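Local coordinates for putative oxidoreductase (Mycobacterium avium, PDB 3QHA) that probably catalyses the nicotinamide-cofactor-dependent oxidation of a beta-hydroxyacid, as a Rossmann-fold member of the 3-hydroxyisobutyrate dehydrogenase family, at the interface of chains A and B. Numbering follows the deposited sequence. Chains: chain A/B, Putative oxidoreductase.

Contact 1: the interface of chains A and B. Residues chain A 184, 187, 227, 230; chain B 195, 199, 212-213, 216.
The guanidinium group of A:Arg184 lies against B:Val216, whose CA stands 3.8 Å above the plane of the group, toward its rim. At the same end, NH2 of A:Arg184 is 3.5 Å from the backbone oxygen O of B:Val216, too long to count as a hydrogen bond, although the charged group may still favour a carbonyl nearby. The arginine turns at its second torsion (chi2 -84°), which brings the flat tip to the valine while CB stays beside the methyl CD1 of B:Leu212. Beyond the guanidinium the contacts described are mainly apolar. A:Met230 runs out straight from CB to SD, with CB over B:Gly213, where the lack of a side chain lets the methionine CB lie against the helix backbone. SD of A:Met230 rests 3.6 Å from CG2 of B:Val216. The chain then turns at chi3 (93°) and brings CE of A:Met230 against both CG of B:Met199, at 3.5 Å, and CD2 of B:Leu212, at 3.6 Å. A flexible thioether suits an uneven surface of branched and unbranched neighbours. The other methyl of B:Val216, CG1, meets CA of A:Gly227 at 3.5 Å, again where a glycine permits it. Across the patch, CD1 of A:Leu187 touches CA of B:Ala195 at 3.7 Å, the small alanine allowing the long helices to approach. Helix 176-204 and the segment 226-230 of chain A thus pack on helices 176-204 and 209-223 of chain B, where the two chains meet.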
loop_
_atom_site.group_PDB
_atom_site.type_symbol
_atom_site.label_atom_id
_atom_site.label_comp_id
_atom_site.label_asym_id
_atom_site.label_seq_id
_atom_site.Cartn_x
_atom_site.Cartn_y
_atom_site.Cartn_z
ATOM N N ARG A 184 3.886 10.196 7.057
ATOM C CA ARG A 184 3.741 8.777 6.732
ATOM C C ARG A 184 2.321 8.293 7.021
ATOM O O ARG A 184 1.690 7.657 6.179
ATOM C CB ARG A 184 4.763 7.930 7.497
ATOM C CG ARG A 184 4.882 6.494 6.996
ATOM C CD ARG A 184 3.834 5.567 7.599
ATOM N NE ARG A 184 3.794 4.284 6.904
ATOM C CZ ARG A 184 3.185 4.060 5.740
ATOM N NH1 ARG A 184 2.538 5.032 5.100
ATOM N NH2 ARG A 184 3.225 2.844 5.210
ATOM N N LEU A 187 -0.649 9.427 4.806
ATOM C CA LEU A 187 -0.759 8.517 3.670
ATOM C C LEU A 187 -1.515 7.245 4.052
ATOM O O LEU A 187 -2.463 6.861 3.365
ATOM C CB LEU A 187 0.625 8.171 3.101
ATOM C CG LEU A 187 0.646 7.107 1.991
ATOM C CD1 LEU A 187 -0.288 7.494 0.854
ATOM C CD2 LEU A 187 2.063 6.881 1.479
ATOM N N GLY A 227 3.980 3.562 -1.750
ATOM C CA GLY A 227 5.381 3.978 -1.740
ATOM C C GLY A 227 6.107 3.828 -3.065
ATOM O O GLY A 227 7.161 4.431 -3.267
ATOM N N MET A 230 6.861 7.078 -4.694
ATOM C CA MET A 230 7.716 7.960 -3.901
ATOM C C MET A 230 9.178 7.742 -4.273
ATOM O O MET A 230 9.958 7.182 -3.503
ATOM C CB MET A 230 7.485 7.713 -2.402
ATOM C CG MET A 230 6.026 7.879 -1.982
ATOM S SD MET A 230 5.684 7.629 -0.220
ATOM C CE MET A 230 5.810 9.301 0.406
ATOM N N ALA B 195 0.037 9.843 -1.767
ATOM C CA ALA B 195 1.476 9.758 -1.525
ATOM C C ALA B 195 2.157 11.081 -1.884
ATOM O O ALA B 195 2.979 11.591 -1.122
ATOM C CB ALA B 195 2.086 8.611 -2.310
ATOM N N MET B 199 4.268 13.670 0.337
ATOM C CA MET B 199 5.592 14.157 -0.058
ATOM C C MET B 199 5.666 15.684 -0.023
ATOM O O MET B 199 6.701 16.245 0.327
ATOM C CB MET B 199 5.958 13.668 -1.463
ATOM C CG MET B 199 6.172 12.169 -1.570
ATOM S SD MET B 199 6.021 11.569 -3.264
ATOM C CE MET B 199 7.528 12.208 -3.995
ATOM N N LEU B 212 11.535 9.052 3.745
ATOM C CA LEU B 212 10.085 8.872 3.870
ATOM C C LEU B 212 9.604 7.712 3.003
ATOM O O LEU B 212 8.798 6.893 3.446
ATOM C CB LEU B 212 9.328 10.152 3.493
ATOM C CG LEU B 212 7.794 10.041 3.455
ATOM C CD1 LEU B 212 7.243 9.621 4.813
ATOM C CD2 LEU B 212 7.157 11.342 2.985
ATOM N N GLY B 213 10.101 7.654 1.770
ATOM C CA GLY B 213 9.768 6.571 0.853
ATOM C C GLY B 213 10.230 5.221 1.367
ATOM O O GLY B 213 9.483 4.246 1.305
ATOM N N VAL B 216 7.856 4.133 4.118
ATOM C CA VAL B 216 6.564 3.747 3.551
ATOM C C VAL B 216 6.613 2.333 2.979
ATOM O O VAL B 216 5.795 1.485 3.338
ATOM C CB VAL B 216 6.110 4.733 2.447
ATOM C CG1 VAL B 216 4.886 4.192 1.701
ATOM C CG2 VAL B 216 5.810 6.103 3.050
#

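Contact 2: the interface of chains A and B. Residues chain A 144, 146, 167, 169, 180, 184; chain B 211, 214-215.
A:Ile169 meets B:Ala211, B:Arg214 and B:Val215. Its CB forks into two arms. The short arm, CG2 of A:Ile169, touches CB of B:Ala211 at 3.8 Å. The long arm first brings CG1 of A:Ile169 to 3.8 Å from CG2 of B:Val215, then carries the terminal methyl, CD1, to 3.8 Å from NH2 of the B:Arg214 guanidinium; CD1 also borders CB of B:Ala211. With CG1 opposite the carbonyl carbon (chi1 -62°), both arms can reach the helix at once. A beta-branched residue suits this place, being at home in a strand and offering a broad apolar surface. B:Arg214 turns at chi3 (-46°) and lays one face of its guanidinium over CA of B:Ala211 in its own helix, 3.6 Å from the plane, so the group runs back along the helix beside the isoleucine. CG2 of B:Val215 faces A:Ile169 and borders CG of A:Met146, while CG1 of B:Val215 lies 3.9 Å from CB of A:Ala144 and 4.0 Å from SD of A:Met146. The small alanine admits the valine, and the pliant methionine fills in beside it. On a further side, CG of A:Arg184 borders the same CG1. A:Val167 adds a more distant apolar flank. The four strand residues come from strands 143-148 and 167-172 of chain A, in its Rossmann-type domain, expected to bind the cofactor; helix 209-223 of chain B lies against them.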
loop_
_atom_site.group_PDB
_atom_site.type_symbol
_atom_site.label_atom_id
_atom_site.label_comp_id
_atom_site.label_asym_id
_atom_site.label_seq_id
_atom_site.Cartn_x
_atom_site.Cartn_y
_atom_site.Cartn_z
ATOM N N ALA A 144 10.059 0.131 11.549
ATOM C CA ALA A 144 10.691 1.360 11.101
ATOM C C ALA A 144 10.505 2.369 12.224
ATOM O O ALA A 144 9.437 2.416 12.840
ATOM C CB ALA A 144 10.036 1.868 9.827
ATOM N N MET A 146 11.331 6.641 13.132
ATOM C CA MET A 146 11.711 7.936 12.598
ATOM C C MET A 146 12.070 8.802 13.790
ATOM O O MET A 146 11.210 9.109 14.615
ATOM C CB MET A 146 10.541 8.526 11.813
ATOM C CG MET A 146 10.143 7.684 10.604
ATOM S SD MET A 146 8.386 7.776 10.207
ATOM C CE MET A 146 7.708 6.678 11.451
ATOM N N VAL A 167 14.607 -0.522 10.139
ATOM C CA VAL A 167 14.866 0.772 9.510
ATOM C C VAL A 167 14.889 1.874 10.560
ATOM O O VAL A 167 13.889 2.121 11.234
ATOM C CB VAL A 167 13.811 1.110 8.440
ATOM C CG1 VAL A 167 14.003 2.532 7.934
ATOM C CG2 VAL A 167 13.896 0.125 7.286
ATOM N N ILE A 169 15.699 5.864 10.872
ATOM C CA ILE A 169 15.911 7.135 10.196
ATOM C C ILE A 169 16.195 8.235 11.209
ATOM O O ILE A 169 15.483 8.374 12.204
ATOM C CB ILE A 169 14.657 7.550 9.376
ATOM C CG1 ILE A 169 14.355 6.529 8.271
ATOM C CG2 ILE A 169 14.834 8.939 8.772
ATOM C CD1 ILE A 169 15.548 6.143 7.418
ATOM N N MET A 180 7.788 13.456 10.526
ATOM C CA MET A 180 7.894 12.421 9.493
ATOM C C MET A 180 6.812 11.359 9.682
ATOM O O MET A 180 6.224 10.896 8.709
ATOM C CB MET A 180 9.277 11.765 9.459
ATOM C CG MET A 180 9.480 10.916 8.192
ATOM S SD MET A 180 11.134 10.241 7.953
ATOM C CE MET A 180 12.005 11.685 7.345
ATOM N N ARG A 184 3.886 10.196 7.057
ATOM C CA ARG A 184 3.741 8.777 6.732
ATOM C C ARG A 184 2.321 8.293 7.021
ATOM O O ARG A 184 1.690 7.657 6.179
ATOM C CB ARG A 184 4.763 7.930 7.497
ATOM C CG ARG A 184 4.882 6.494 6.996
ATOM C CD ARG A 184 3.834 5.567 7.599
ATOM N NE ARG A 184 3.794 4.284 6.904
ATOM C CZ ARG A 184 3.185 4.060 5.740
ATOM N NH1 ARG A 184 2.538 5.032 5.100
ATOM N NH2 ARG A 184 3.225 2.844 5.210
ATOM N N ALA B 211 14.112 9.111 2.585
ATOM C CA ALA B 211 13.876 8.380 3.831
ATOM C C ALA B 211 12.394 8.075 4.036
ATOM O O ALA B 211 12.041 6.969 4.451
ATOM C CB ALA B 211 14.428 9.166 5.027
ATOM N N ARG B 214 11.454 5.161 1.888
ATOM C CA ARG B 214 11.976 3.909 2.442
ATOM C C ARG B 214 11.100 3.409 3.595
ATOM O O ARG B 214 10.807 2.219 3.668
ATOM C CB ARG B 214 13.451 4.042 2.869
ATOM C CG ARG B 214 14.433 3.924 1.692
ATOM C CD ARG B 214 15.906 3.803 2.117
ATOM N NE ARG B 214 16.299 4.762 3.154
ATOM C CZ ARG B 214 16.764 5.996 2.938
ATOM N NH1 ARG B 214 16.898 6.480 1.705
ATOM N NH2 ARG B 214 17.091 6.763 3.974
ATOM N N VAL B 215 10.660 4.316 4.467
ATOM C CA VAL B 215 9.789 3.940 5.583
ATOM C C VAL B 215 8.443 3.423 5.080
ATOM O O VAL B 215 7.961 2.391 5.546
ATOM C CB VAL B 215 9.560 5.114 6.561
ATOM C CG1 VAL B 215 8.522 4.745 7.621
ATOM C CG2 VAL B 215 10.873 5.517 7.217
#

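Contact 3: the interface of chains A and B. Residues chain A 106, 181-182, 185, 189; chain B 257-258, 261.
Helix 176-204 of chain A and the loop bearing A:Thr106 meet helix 245-268 of chain B. In the beta-hydroxyacid dehydrogenase family, A:Lys181 and A:Asn185 form the conserved KxxxN motif, with the lysine as the catalytic residue, and A:Thr106 lies in the loop expected to line the substrate site. One helical turn apart, the lysine and asparagine reach the two oxygens of B:Asp258. NZ of A:Lys181 makes a salt bridge and hydrogen bond to OD1 of B:Asp258 at 2.8 Å, on the syn side but 32° out of the carboxylate plane. ND2 of A:Asn185 donates to OD2 of B:Asp258 at 2.7 Å in a nearly straight bond (165° at H), coming from above the carboxylate plane, with OD2 close to the amide's own plane. Two donors on separate oxygens should restrain the carboxylate's rotation. The lysine bends at chi2 and chi3 (93°) to bring its amine there; B:Asp258 may in turn help position both motif residues. CE1 of A:Phe189 also lies 3.6 Å from OD2 of B:Asp258. Beside the polar group, CD2 of A:Leu182 packs on CB of B:Leu261 at 3.5 Å. The methyl CG2 of A:Thr106 sits 3.9 Å from CD1 of B:Leu261 and borders the aliphatic CG of B:Lys257.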
loop_
_atom_site.group_PDB
_atom_site.type_symbol
_atom_site.label_atom_id
_atom_site.label_comp_id
_atom_site.label_asym_id
_atom_site.label_seq_id
_atom_site.Cartn_x
_atom_site.Cartn_y
_atom_site.Cartn_z
ATOM N N THR A 106 1.980 8.511 20.390
ATOM C CA THR A 106 1.522 9.692 19.670
ATOM C C THR A 106 1.630 10.969 20.505
ATOM O O THR A 106 1.101 11.047 21.617
ATOM C CB THR A 106 0.071 9.509 19.169
ATOM O OG1 THR A 106 0.031 8.421 18.236
ATOM C CG2 THR A 106 -0.439 10.774 18.486
ATOM N N LYS A 181 6.550 10.985 10.930
ATOM C CA LYS A 181 5.463 10.056 11.239
ATOM C C LYS A 181 4.105 10.597 10.775
ATOM O O LYS A 181 3.264 9.831 10.303
ATOM C CB LYS A 181 5.409 9.761 12.742
ATOM C CG LYS A 181 4.432 8.646 13.136
ATOM C CD LYS A 181 3.730 8.928 14.465
ATOM C CE LYS A 181 2.397 9.645 14.275
ATOM N NZ LYS A 181 1.543 9.554 15.500
ATOM N N LEU A 182 3.887 11.904 10.910
ATOM C CA LEU A 182 2.602 12.504 10.528
ATOM C C LEU A 182 2.398 12.493 9.016
ATOM O O LEU A 182 1.284 12.291 8.540
ATOM C CB LEU A 182 2.464 13.928 11.072
ATOM C CG LEU A 182 2.336 14.038 12.594
ATOM C CD1 LEU A 182 2.292 15.500 13.023
ATOM C CD2 LEU A 182 1.115 13.286 13.112
ATOM N N ASN A 185 1.817 8.605 8.209
ATOM C CA ASN A 185 0.505 8.120 8.623
ATOM C C ASN A 185 -0.672 8.836 7.959
ATOM O O ASN A 185 -1.763 8.276 7.879
ATOM C CB ASN A 185 0.379 8.164 10.144
ATOM C CG ASN A 185 1.259 7.129 10.827
ATOM O OD1 ASN A 185 2.076 6.461 10.184
ATOM N ND2 ASN A 185 1.093 6.988 12.137
ATOM N N PHE A 189 -3.701 6.555 6.456
ATOM C CA PHE A 189 -5.126 6.690 6.753
ATOM C C PHE A 189 -5.935 7.278 5.593
ATOM O O PHE A 189 -7.111 6.951 5.447
ATOM C CB PHE A 189 -5.341 7.444 8.066
ATOM C CG PHE A 189 -4.860 6.679 9.274
ATOM C CD1 PHE A 189 -3.734 7.087 9.979
ATOM C CD2 PHE A 189 -5.520 5.529 9.688
ATOM C CE1 PHE A 189 -3.287 6.373 11.089
ATOM C CE2 PHE A 189 -5.079 4.808 10.794
ATOM C CZ PHE A 189 -3.962 5.230 11.495
ATOM N N LYS B 257 -6.842 11.044 14.948
ATOM C CA LYS B 257 -5.817 11.764 15.696
ATOM C C LYS B 257 -4.629 12.125 14.793
ATOM O O LYS B 257 -4.203 13.282 14.769
ATOM C CB LYS B 257 -5.366 10.961 16.924
ATOM C CG LYS B 257 -4.287 11.637 17.778
ATOM C CD LYS B 257 -4.686 13.040 18.244
ATOM C CE LYS B 257 -3.655 13.617 19.206
ATOM N NZ LYS B 257 -3.801 15.089 19.403
ATOM N N ASP B 258 -4.108 11.155 14.042
ATOM C CA ASP B 258 -2.974 11.423 13.140
ATOM C C ASP B 258 -3.346 12.380 12.005
ATOM O O ASP B 258 -2.565 13.274 11.669
ATOM C CB ASP B 258 -2.383 10.125 12.569
ATOM C CG ASP B 258 -1.461 9.411 13.553
ATOM O OD1 ASP B 258 -1.129 9.989 14.610
ATOM O OD2 ASP B 258 -1.056 8.264 13.263
ATOM N N LEU B 261 -3.621 15.940 13.421
ATOM C CA LEU B 261 -2.259 16.431 13.634
ATOM C C LEU B 261 -1.583 16.768 12.307
ATOM O O LEU B 261 -0.903 17.789 12.194
ATOM C CB LEU B 261 -1.414 15.410 14.402
ATOM C CG LEU B 261 -1.685 15.293 15.907
ATOM C CD1 LEU B 261 -0.943 14.102 16.490
ATOM C CD2 LEU B 261 -1.299 16.571 16.638
#

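Measured between the centres of their C-alpha atoms, contacts 1 and 2 are about 9 Å apart and share A:Arg184; contact 3 lies about 13 Å from contact 1 and 14 Å from contact 2. Helix 176-204 of chain A contributes to every one of them, while helix 209-223 of chain B serves contacts 1 and 2 and helix 245-268 serves contact 3. Two largely apolar patches thus adjoin a polar one at the probable active site. Because the interface is two-fold symmetric, each contact recurs with the chains exchanged, which suggests, without proving, that a dimer completes both catalytic centres.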